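Local coordinates for hydrazine synthase subunit alpha (PDB 5C2V), which condenses hydroxylamine, made in the gamma subunit, with ammonia to yield hydrazine as part of the heme-containing hydrazine synthase complex of anammox bacteria, at residues 160-166 / 191-197; 116-121 / 211-216; 186-192 / 216-222. The contacts are given in a common frame with arbitrary orientation. Residues are numbered along the deposited sequence.

Contact 1 (160-166 / 191-197); sequences VEKTGMI and DTQGGKI
Two threonine hydroxyls, a glutamine amide and a backbone carbonyl join the break in strand 154-171, around T163 and G164, to the turn that follows strand 186-191. The backbones approach unevenly, with CA-CA distances of 5.2 Å for M165-D191, 7.5 Å for E161-Q193 and 6.4 Å for V160-K196. G164 adopts phi/psi 150/-164, which a side chain would hardly allow. T163 (chi1 p) donates from OG1 to T192 OG1 at 2.9 Å; T192 OG1 (chi1 p) passes a weak bond to G164 O, 3.3 Å, while Q193 NE2 donates weakly to T163 OG1 at 3.4 Å. D191 (chi1 t) forms an Asx turn, its OD1 accepting from Q193 N at 2.9 Å, and its OD2 takes I198 N. G195 is the N-cap of helix 196-201. V160 CG2 lies 3.7 Å from both Q193 CG and K196 CB, and flexible M165 (all m) bends its SD to 3.9 Å from I197 CG2. The meeting belongs to one blade of the six-bladed propeller. The CA-to-CB bond of K162 points away from 191-197; its NZ bonds E137 O and forms a salt bridge with E22 of the gamma subunit. Helix 196-201 lies against V160 and M165, and I166 rests on strand 124-131.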
loop_
_atom_site.group_PDB
_atom_site.type_symbol
_atom_site.label_atom_id
_atom_site.label_comp_id
_atom_site.label_asym_id
_atom_site.label_seq_id
_atom_site.Cartn_x
_atom_site.Cartn_y
_atom_site.Cartn_z
ATOM N N VAL D 160 -51.684 7.641 -18.739
ATOM C CA VAL D 160 -50.394 8.054 -19.279
ATOM C C VAL D 160 -49.764 6.878 -20.024
ATOM O O VAL D 160 -49.885 5.733 -19.590
ATOM C CB VAL D 160 -49.449 8.563 -18.159
ATOM C CG1 VAL D 160 -49.375 7.559 -17.016
ATOM C CG2 VAL D 160 -48.064 8.876 -18.707
ATOM N N GLU D 161 -49.099 7.152 -21.142
ATOM C CA GLU D 161 -48.388 6.109 -21.872
ATOM C C GLU D 161 -47.309 5.496 -20.992
ATOM O O GLU D 161 -46.521 6.216 -20.379
ATOM C CB GLU D 161 -47.769 6.667 -23.155
ATOM C CG GLU D 161 -48.568 6.379 -24.416
ATOM C CD GLU D 161 -48.498 4.921 -24.831
ATOM O OE1 GLU D 161 -47.414 4.315 -24.698
ATOM O OE2 GLU D 161 -49.526 4.382 -25.290
ATOM N N LYS D 162 -47.264 4.170 -20.929
ATOM C CA LYS D 162 -46.227 3.522 -20.145
ATOM C C LYS D 162 -45.040 3.249 -21.050
ATOM O O LYS D 162 -45.081 2.377 -21.917
ATOM C CB LYS D 162 -46.733 2.224 -19.512
ATOM C CG LYS D 162 -47.985 2.381 -18.667
ATOM C CD LYS D 162 -48.439 1.036 -18.124
ATOM C CE LYS D 162 -48.809 0.089 -19.253
ATOM N NZ LYS D 162 -48.816 -1.334 -18.815
ATOM N N THR D 163 -43.974 4.005 -20.822
ATOM C CA THR D 163 -42.763 3.913 -21.618
ATOM C C THR D 163 -41.622 3.544 -20.692
ATOM O O THR D 163 -41.010 2.483 -20.823
ATOM C CB THR D 163 -42.450 5.235 -22.344
ATOM O OG1 THR D 163 -42.548 6.324 -21.418
ATOM C CG2 THR D 163 -43.436 5.464 -23.479
ATOM N N GLY D 164 -41.346 4.435 -19.749
ATOM C CA GLY D 164 -40.351 4.175 -18.732
ATOM C C GLY D 164 -39.681 5.438 -18.239
ATOM O O GLY D 164 -40.165 6.549 -18.449
ATOM N N MET D 165 -38.551 5.248 -17.574
ATOM C CA MET D 165 -37.740 6.339 -17.070
ATOM C C MET D 165 -36.365 6.245 -17.713
ATOM O O MET D 165 -35.984 5.189 -18.220
ATOM C CB MET D 165 -37.629 6.275 -15.547
ATOM C CG MET D 165 -38.963 6.287 -14.820
ATOM S SD MET D 165 -39.700 7.929 -14.757
ATOM C CE MET D 165 -38.487 8.792 -13.760
ATOM N N ILE D 166 -35.622 7.346 -17.708
ATOM C CA ILE D 166 -34.265 7.323 -18.235
ATOM C C ILE D 166 -33.254 7.734 -17.173
ATOM O O ILE D 166 -33.265 8.866 -16.695
ATOM C CB ILE D 166 -34.113 8.240 -19.462
ATOM C CG1 ILE D 166 -34.906 7.681 -20.643
ATOM C CG2 ILE D 166 -32.647 8.375 -19.843
ATOM C CD1 ILE D 166 -34.720 8.458 -21.928
ATOM N N ASP D 191 -38.190 11.528 -16.156
ATOM C CA ASP D 191 -39.532 11.186 -16.601
ATOM C C ASP D 191 -39.713 11.659 -18.038
ATOM O O ASP D 191 -39.570 12.853 -18.343
ATOM C CB ASP D 191 -40.591 11.808 -15.687
ATOM C CG ASP D 191 -41.952 11.150 -15.836
ATOM O OD1 ASP D 191 -42.333 10.802 -16.974
ATOM O OD2 ASP D 191 -42.644 10.977 -14.811
ATOM N N THR D 192 -40.023 10.702 -18.910
ATOM C CA THR D 192 -40.143 10.941 -20.342
ATOM C C THR D 192 -41.505 11.502 -20.736
ATOM O O THR D 192 -41.663 12.049 -21.826
ATOM C CB THR D 192 -39.905 9.643 -21.142
ATOM O OG1 THR D 192 -40.945 8.700 -20.849
ATOM C CG2 THR D 192 -38.560 9.029 -20.785
ATOM N N GLN D 193 -42.489 11.360 -19.853
ATOM C CA GLN D 193 -43.845 11.790 -20.173
ATOM C C GLN D 193 -44.168 13.187 -19.651
ATOM O O GLN D 193 -45.278 13.682 -19.847
ATOM C CB GLN D 193 -44.862 10.779 -19.638
ATOM C CG GLN D 193 -44.870 9.465 -20.409
ATOM C CD GLN D 193 -45.088 9.659 -21.901
ATOM O OE1 GLN D 193 -45.696 10.640 -22.334
ATOM N NE2 GLN D 193 -44.587 8.721 -22.697
ATOM N N GLY D 194 -43.190 13.827 -19.018
ATOM C CA GLY D 194 -43.371 15.176 -18.510
ATOM C C GLY D 194 -43.734 15.211 -17.039
ATOM O O GLY D 194 -44.276 16.200 -16.542
ATOM N N GLY D 195 -43.438 14.121 -16.342
ATOM C CA GLY D 195 -43.749 14.005 -14.931
ATOM C C GLY D 195 -44.973 13.144 -14.700
ATOM O O GLY D 195 -45.352 12.884 -13.558
ATOM N N LYS D 196 -45.605 12.686 -15.770
ATOM C CA LYS D 196 -46.858 11.973 -15.589
ATOM C C LYS D 196 -46.641 10.522 -15.169
ATOM O O LYS D 196 -47.543 9.902 -14.621
ATOM C CB LYS D 196 -47.709 12.054 -16.862
ATOM C CG LYS D 196 -48.453 13.382 -17.006
ATOM C CD LYS D 196 -47.657 14.362 -17.849
ATOM C CE LYS D 196 -48.293 15.738 -17.903
ATOM N NZ LYS D 196 -47.543 16.632 -18.829
ATOM N N ILE D 197 -45.448 9.983 -15.408
ATOM C CA ILE D 197 -45.140 8.619 -14.975
ATOM C C ILE D 197 -44.876 8.595 -13.472
ATOM O O ILE D 197 -45.322 7.690 -12.762
ATOM C CB ILE D 197 -43.931 8.042 -15.735
ATOM C CG1 ILE D 197 -44.325 7.774 -17.189
ATOM C CG2 ILE D 197 -43.429 6.761 -15.071
ATOM C CD1 ILE D 197 -43.306 6.986 -17.977
#

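Contact 2 (116-121 / 211-216); sequences RQMTDL and FPHLNT
Strand 116-117 and the loop after it lie along a tight turn that links strands 209-211 and 216-220. The turn is type I from P212 to N215, closed by N215 N to P212 O at 3.0 Å. N215, in the left-handed region (54/47), and T216 both face F211 in a G1 bulge, with F211 N to T216 O and T216 N to F211 O each 2.9 Å. Across the segments the nearest CA pairs are Q117-L214 at 6.3 Å and D120-F211 at 6.7 Å.

Hydrogen bonds come first. Extended R116 (all t) reaches over the turn, NH2 donating to L214 O at 3.1 Å as well as to T192 O; a long arginine suits carbonyls left exposed by a turn. T216 (chi1 p) donates OG1 to M118 O at 2.8 Å, a short side chain satisfying a loop carbonyl. On the exposed side, H213 NE2 gives D120 OD2 a weak bond of 3.1 Å.

These parts belong to successive blades of the beta-propeller: strand 116-117 ends one four-stranded sheet, and the turn belongs to the next, so the contact bridges an interblade seam.

Ring contacts follow. F211 (chi1 m) turns one face to D120, whose CB sits 3.9 Å from the ring centroid, 11° off the normal, in a CH-pi contact, and L121 CB is 4.1 Å from F211 CZ. L214 (m, t) packs against the end of strand 116-117 and the loop after it: its CB sits close on the Q117 carbonyl, 3.2 Å from Q117 O. In aliphatic contacts, L214 CD1 lies 3.7 Å from Q117 CG and 4.0 Å from D120 CB, and M118 (all m) curls so that its CE lies 3.6 Å from T216 CG2.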
loop_
_atom_site.group_PDB
_atom_site.type_symbol
_atom_site.label_atom_id
_atom_site.label_comp_id
_atom_site.label_asym_id
_atom_site.label_seq_id
_atom_site.Cartn_x
_atom_site.Cartn_y
_atom_site.Cartn_z
ATOM N N ARG D 116 -36.058 12.700 -30.988
ATOM C CA ARG D 116 -36.613 13.500 -29.897
ATOM C C ARG D 116 -35.532 13.924 -28.900
ATOM O O ARG D 116 -34.620 13.153 -28.598
ATOM C CB ARG D 116 -37.718 12.721 -29.174
ATOM C CG ARG D 116 -38.408 13.504 -28.066
ATOM C CD ARG D 116 -39.312 12.616 -27.224
ATOM N NE ARG D 116 -39.845 13.335 -26.070
ATOM C CZ ARG D 116 -40.500 12.760 -25.066
ATOM N NH1 ARG D 116 -40.705 11.450 -25.069
ATOM N NH2 ARG D 116 -40.947 13.497 -24.058
ATOM N N GLN D 117 -35.643 15.148 -28.388
ATOM C CA GLN D 117 -34.661 15.693 -27.452
ATOM C C GLN D 117 -35.100 15.549 -25.995
ATOM O O GLN D 117 -36.096 16.139 -25.577
ATOM C CB GLN D 117 -34.396 17.166 -27.761
ATOM C CG GLN D 117 -33.325 17.797 -26.888
ATOM C CD GLN D 117 -33.122 19.269 -27.187
ATOM O OE1 GLN D 117 -33.605 19.782 -28.196
ATOM N NE2 GLN D 117 -32.406 19.959 -26.306
ATOM N N MET D 118 -34.351 14.759 -25.231
ATOM C CA MET D 118 -34.686 14.480 -23.836
ATOM C C MET D 118 -34.233 15.545 -22.830
ATOM O O MET D 118 -34.980 15.886 -21.914
ATOM C CB MET D 118 -34.108 13.124 -23.436
ATOM C CG MET D 118 -34.565 12.002 -24.344
ATOM S SD MET D 118 -36.331 12.135 -24.672
ATOM C CE MET D 118 -37.000 11.608 -23.097
ATOM N N THR D 119 -33.017 16.065 -22.991
ATOM C CA THR D 119 -32.447 16.969 -21.988
ATOM C C THR D 119 -32.015 18.325 -22.541
ATOM O O THR D 119 -31.318 18.401 -23.548
ATOM C CB THR D 119 -31.223 16.333 -21.293
ATOM O OG1 THR D 119 -30.300 15.858 -22.281
ATOM C CG2 THR D 119 -31.649 15.175 -20.411
ATOM N N ASP D 120 -32.468 19.395 -21.895
ATOM C CA ASP D 120 -31.978 20.745 -22.175
ATOM C C ASP D 120 -30.919 21.231 -21.177
ATOM O O ASP D 120 -30.538 22.402 -21.207
ATOM C CB ASP D 120 -33.131 21.746 -22.225
ATOM C CG ASP D 120 -32.848 22.899 -23.173
ATOM O OD1 ASP D 120 -32.041 22.710 -24.108
ATOM O OD2 ASP D 120 -33.426 23.990 -22.985
ATOM N N LEU D 121 -30.456 20.338 -20.300
ATOM C CA LEU D 121 -29.644 20.704 -19.132
ATOM C C LEU D 121 -28.474 21.630 -19.456
ATOM O O LEU D 121 -27.865 21.531 -20.520
ATOM C CB LEU D 121 -29.094 19.438 -18.457
ATOM C CG LEU D 121 -28.145 19.635 -17.265
ATOM C CD1 LEU D 121 -28.893 20.166 -16.049
ATOM C CD2 LEU D 121 -27.371 18.367 -16.922
ATOM N N PHE D 211 -38.360 20.355 -18.011
ATOM C CA PHE D 211 -38.135 20.687 -19.414
ATOM C C PHE D 211 -39.458 20.610 -20.173
ATOM O O PHE D 211 -39.768 19.586 -20.790
ATOM C CB PHE D 211 -37.104 19.746 -20.042
ATOM C CG PHE D 211 -35.720 19.892 -19.475
ATOM C CD1 PHE D 211 -35.286 21.105 -18.964
ATOM C CD2 PHE D 211 -34.851 18.813 -19.454
ATOM C CE1 PHE D 211 -34.013 21.238 -18.443
ATOM C CE2 PHE D 211 -33.576 18.942 -18.934
ATOM C CZ PHE D 211 -33.157 20.156 -18.429
ATOM N N PRO D 212 -40.250 21.694 -20.113
ATOM C CA PRO D 212 -41.598 21.767 -20.688
ATOM C C PRO D 212 -41.629 21.613 -22.205
ATOM O O PRO D 212 -42.480 20.892 -22.728
ATOM C CB PRO D 212 -42.078 23.169 -20.287
ATOM C CG PRO D 212 -41.185 23.586 -19.165
ATOM C CD PRO D 212 -39.867 22.955 -19.460
ATOM N N HIS D 213 -40.712 22.279 -22.899
ATOM C CA HIS D 213 -40.709 22.264 -24.358
ATOM C C HIS D 213 -40.328 20.891 -24.906
ATOM O O HIS D 213 -40.666 20.552 -26.041
ATOM C CB HIS D 213 -39.766 23.342 -24.905
ATOM C CG HIS D 213 -38.419 23.362 -24.253
ATOM N ND1 HIS D 213 -38.195 23.945 -23.024
ATOM C CD2 HIS D 213 -37.220 22.888 -24.668
ATOM C CE1 HIS D 213 -36.918 23.818 -22.705
ATOM N NE2 HIS D 213 -36.306 23.181 -23.685
ATOM N N LEU D 214 -39.618 20.108 -24.101
ATOM C CA LEU D 214 -39.271 18.741 -24.474
ATOM C C LEU D 214 -40.216 17.710 -23.856
ATOM O O LEU D 214 -40.096 16.514 -24.128
ATOM C CB LEU D 214 -37.831 18.434 -24.066
ATOM C CG LEU D 214 -36.789 19.408 -24.617
ATOM C CD1 LEU D 214 -35.397 19.054 -24.121
ATOM C CD2 LEU D 214 -36.837 19.430 -26.137
ATOM N N ASN D 215 -41.153 18.186 -23.038
ATOM C CA ASN D 215 -42.073 17.323 -22.296
ATOM C C ASN D 215 -41.329 16.275 -21.467
ATOM O O ASN D 215 -41.669 15.093 -21.489
ATOM C CB ASN D 215 -43.059 16.637 -23.251
ATOM C CG ASN D 215 -44.250 16.030 -22.528
ATOM O OD1 ASN D 215 -44.774 16.607 -21.574
ATOM N ND2 ASN D 215 -44.677 14.854 -22.974
ATOM N N THR D 216 -40.302 16.714 -20.744
ATOM C CA THR D 216 -39.517 15.811 -19.902
ATOM C C THR D 216 -39.222 16.447 -18.548
ATOM O O THR D 216 -39.326 17.662 -18.396
ATOM C CB THR D 216 -38.184 15.418 -20.570
ATOM O OG1 THR D 216 -37.423 16.599 -20.856
ATOM C CG2 THR D 216 -38.428 14.655 -21.862
#

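Contact 3 (186-192 / 216-222); sequences NLYRLDT and TTIDQIT
Strands 186-191 and 216-220 run antiparallel, their axes 4.6 Å apart at closest approach and their directions 157° apart. Two hydrogen-bonded pairs set the register: R189 with D219 (R189 N to D219 O and D219 N to R189 O, both 2.9 Å) and D191 with T217 (D191 N to T217 O 2.9 Å, T217 N to D191 O 3.0 Å). Y188-Q220 and L190-I218 are the non-hydrogen-bonded pairs, each with a CA-CA distance of 4.5 Å.

On the face carrying Y188, L190, I218 and Q220, the broad Y188 ring (chi1 m) forms a floor over which extended Q220 (chi1 and chi2 t) lays its CG, 4.3 Å from the ring centroid in a CH-pi contact. The branched I218 (p, t) fills the next hollow, with CG2 3.6 Å from L190 CD1 and CB 4.4 Å from Y188 CD2.

Within this propeller blade, 186-191 lies between 154-171 and 216-220, and 216-220 goes on to pair with 209-211. The two faces meet different surroundings: L190 fits against T119 of the preceding interblade loop, whereas R189 reaches W264 in a cation-pi contact.

On the face carrying R189, D191, T217 and D219, R189 (chi1 p, then extended) arches across the pair so that NE meets D219 OD2 at 3.0 Å, a salt bridge; D219 (chi1 t) also binds R549. In the groove beside the arginine stem sits I221 CG2, 3.7 Å from R189 CG. Past the strand end I221 (p, t) turns CG1 to L187 CB, 3.7 Å away, while I221 N bonds L187 O at 3.0 Å. T222 (chi1 p) folds its hydroxyl into the last gap, where OG1 accepts from L187 N at a very short 2.5 Å.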
loop_
_atom_site.group_PDB
_atom_site.type_symbol
_atom_site.label_atom_id
_atom_site.label_comp_id
_atom_site.label_asym_id
_atom_site.label_seq_id
_atom_site.Cartn_x
_atom_site.Cartn_y
_atom_site.Cartn_z
ATOM N N ASN D 186 -23.010 13.304 -11.762
ATOM C CA ASN D 186 -23.916 12.608 -10.861
ATOM C C ASN D 186 -24.989 11.876 -11.660
ATOM O O ASN D 186 -25.018 11.960 -12.888
ATOM C CB ASN D 186 -24.547 13.587 -9.875
ATOM C CG ASN D 186 -23.699 13.788 -8.635
ATOM O OD1 ASN D 186 -23.220 12.826 -8.036
ATOM N ND2 ASN D 186 -23.523 15.041 -8.234
ATOM N N LEU D 187 -25.869 11.160 -10.969
ATOM C CA LEU D 187 -26.920 10.413 -11.651
ATOM C C LEU D 187 -28.260 11.135 -11.588
ATOM O O LEU D 187 -28.638 11.689 -10.555
ATOM C CB LEU D 187 -27.053 9.007 -11.063
ATOM C CG LEU D 187 -25.890 8.046 -11.321
ATOM C CD1 LEU D 187 -26.231 6.646 -10.833
ATOM C CD2 LEU D 187 -25.520 8.028 -12.797
ATOM N N TYR D 188 -28.968 11.124 -12.712
ATOM C CA TYR D 188 -30.284 11.735 -12.820
ATOM C C TYR D 188 -31.316 10.721 -13.297
ATOM O O TYR D 188 -31.040 9.911 -14.191
ATOM C CB TYR D 188 -30.261 12.919 -13.790
ATOM C CG TYR D 188 -29.583 14.168 -13.278
ATOM C CD1 TYR D 188 -28.213 14.348 -13.418
ATOM C CD2 TYR D 188 -30.319 15.183 -12.680
ATOM C CE1 TYR D 188 -27.593 15.495 -12.960
ATOM C CE2 TYR D 188 -29.709 16.334 -12.220
ATOM C CZ TYR D 188 -28.346 16.484 -12.363
ATOM O OH TYR D 188 -27.733 17.629 -11.906
ATOM N N ARG D 189 -32.502 10.769 -12.697
ATOM C CA ARG D 189 -33.646 10.033 -13.216
ATOM C C ARG D 189 -34.518 10.990 -14.022
ATOM O O ARG D 189 -34.679 12.160 -13.660
ATOM C CB ARG D 189 -34.447 9.371 -12.090
ATOM C CG ARG D 189 -35.141 10.325 -11.132
ATOM C CD ARG D 189 -36.037 9.557 -10.172
ATOM N NE ARG D 189 -36.625 10.416 -9.149
ATOM C CZ ARG D 189 -37.464 9.990 -8.209
ATOM N NH1 ARG D 189 -37.816 8.712 -8.165
ATOM N NH2 ARG D 189 -37.952 10.840 -7.316
ATOM N N LEU D 190 -35.068 10.490 -15.123
ATOM C CA LEU D 190 -35.780 11.338 -16.070
ATOM C C LEU D 190 -37.142 10.763 -16.443
ATOM O O LEU D 190 -37.238 9.655 -16.975
ATOM C CB LEU D 190 -34.927 11.542 -17.329
ATOM C CG LEU D 190 -35.468 12.366 -18.501
ATOM C CD1 LEU D 190 -34.333 13.109 -19.174
ATOM C CD2 LEU D 190 -36.172 11.483 -19.518
ATOM N N ASP D 191 -38.190 11.528 -16.156
ATOM C CA ASP D 191 -39.532 11.186 -16.601
ATOM C C ASP D 191 -39.713 11.659 -18.038
ATOM O O ASP D 191 -39.570 12.853 -18.343
ATOM C CB ASP D 191 -40.591 11.808 -15.687
ATOM C CG ASP D 191 -41.952 11.150 -15.836
ATOM O OD1 ASP D 191 -42.333 10.802 -16.974
ATOM O OD2 ASP D 191 -42.644 10.977 -14.811
ATOM N N THR D 192 -40.023 10.702 -18.910
ATOM C CA THR D 192 -40.143 10.941 -20.342
ATOM C C THR D 192 -41.505 11.502 -20.736
ATOM O O THR D 192 -41.663 12.049 -21.826
ATOM C CB THR D 192 -39.905 9.643 -21.142
ATOM O OG1 THR D 192 -40.945 8.700 -20.849
ATOM C CG2 THR D 192 -38.560 9.029 -20.785
ATOM N N THR D 216 -40.302 16.714 -20.744
ATOM C CA THR D 216 -39.517 15.811 -19.902
ATOM C C THR D 216 -39.222 16.447 -18.548
ATOM O O THR D 216 -39.326 17.662 -18.396
ATOM C CB THR D 216 -38.184 15.418 -20.570
ATOM O OG1 THR D 216 -37.423 16.599 -20.856
ATOM C CG2 THR D 216 -38.428 14.655 -21.862
ATOM N N THR D 217 -38.856 15.630 -17.563
ATOM C CA THR D 217 -38.501 16.168 -16.248
ATOM C C THR D 217 -37.310 15.422 -15.649
ATOM O O THR D 217 -37.211 14.207 -15.786
ATOM C CB THR D 217 -39.693 16.098 -15.268
ATOM O OG1 THR D 217 -40.846 16.698 -15.870
ATOM C CG2 THR D 217 -39.372 16.827 -13.969
ATOM N N ILE D 218 -36.402 16.142 -14.995
ATOM C CA ILE D 218 -35.239 15.492 -14.392
ATOM C C ILE D 218 -35.132 15.714 -12.884
ATOM O O ILE D 218 -35.480 16.780 -12.364
ATOM C CB ILE D 218 -33.921 15.960 -15.046
ATOM C CG1 ILE D 218 -33.808 17.485 -15.008
ATOM C CG2 ILE D 218 -33.827 15.457 -16.475
ATOM C CD1 ILE D 218 -32.506 18.013 -15.570
ATOM N N ASP D 219 -34.643 14.684 -12.196
ATOM C CA ASP D 219 -34.403 14.728 -10.757
ATOM C C ASP D 219 -33.028 14.139 -10.445
ATOM O O ASP D 219 -32.628 13.141 -11.044
ATOM C CB ASP D 219 -35.498 13.966 -10.005
ATOM C CG ASP D 219 -35.262 13.928 -8.508
ATOM O OD1 ASP D 219 -34.875 14.970 -7.938
ATOM O OD2 ASP D 219 -35.462 12.855 -7.902
ATOM N N GLN D 220 -32.308 14.750 -9.507
ATOM C CA GLN D 220 -30.954 14.306 -9.180
ATOM C C GLN D 220 -30.955 13.308 -8.027
ATOM O O GLN D 220 -31.253 13.664 -6.887
ATOM C CB GLN D 220 -30.073 15.507 -8.832
ATOM C CG GLN D 220 -28.626 15.155 -8.539
ATOM C CD GLN D 220 -27.794 16.369 -8.183
ATOM O OE1 GLN D 220 -28.258 17.506 -8.281
ATOM N NE2 GLN D 220 -26.556 16.136 -7.763
ATOM N N ILE D 221 -30.624 12.056 -8.330
ATOM C CA ILE D 221 -30.668 10.993 -7.330
ATOM C C ILE D 221 -29.350 10.731 -6.586
ATOM O O ILE D 221 -29.346 10.038 -5.569
ATOM C CB ILE D 221 -31.121 9.670 -7.973
ATOM C CG1 ILE D 221 -30.093 9.208 -9.010
ATOM C CG2 ILE D 221 -32.491 9.837 -8.608
ATOM C CD1 ILE D 221 -30.480 7.934 -9.726
ATOM N N THR D 222 -28.242 11.282 -7.078
ATOM C CA THR D 222 -26.936 11.065 -6.445
ATOM C C THR D 222 -26.195 12.382 -6.249
ATOM O O THR D 222 -26.052 13.163 -7.180
ATOM C CB THR D 222 -26.044 10.107 -7.261
ATOM O OG1 THR D 222 -25.766 10.680 -8.546
ATOM C CG2 THR D 222 -26.719 8.754 -7.439
#

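Contact 3 lies deepest, about 15 Å from the chain's centre to its own, against about 26 Å for contacts 1 and 2; it is regular sheet pairing, with its one salt bridge buried. Contact 1 extends the same sheet through neighbouring strands 154-171 and 186-191, where I166 N probably hydrogen-bonds L190 O (2.9 Å); also buried, it relies on side-chain hydroxyls where strand geometry lapses. Partly exposed contact 2 instead joins two blades, mixing side-chain-to-carbonyl hydrogen bonds with packing on an aromatic ring. D191 and T192 serve contacts 1 and 3, T216 contacts 2 and 3, and R116 NH2 reaches T192 O, 2.8 Å away, so that all three meet at the C-terminal end of strand 186-191.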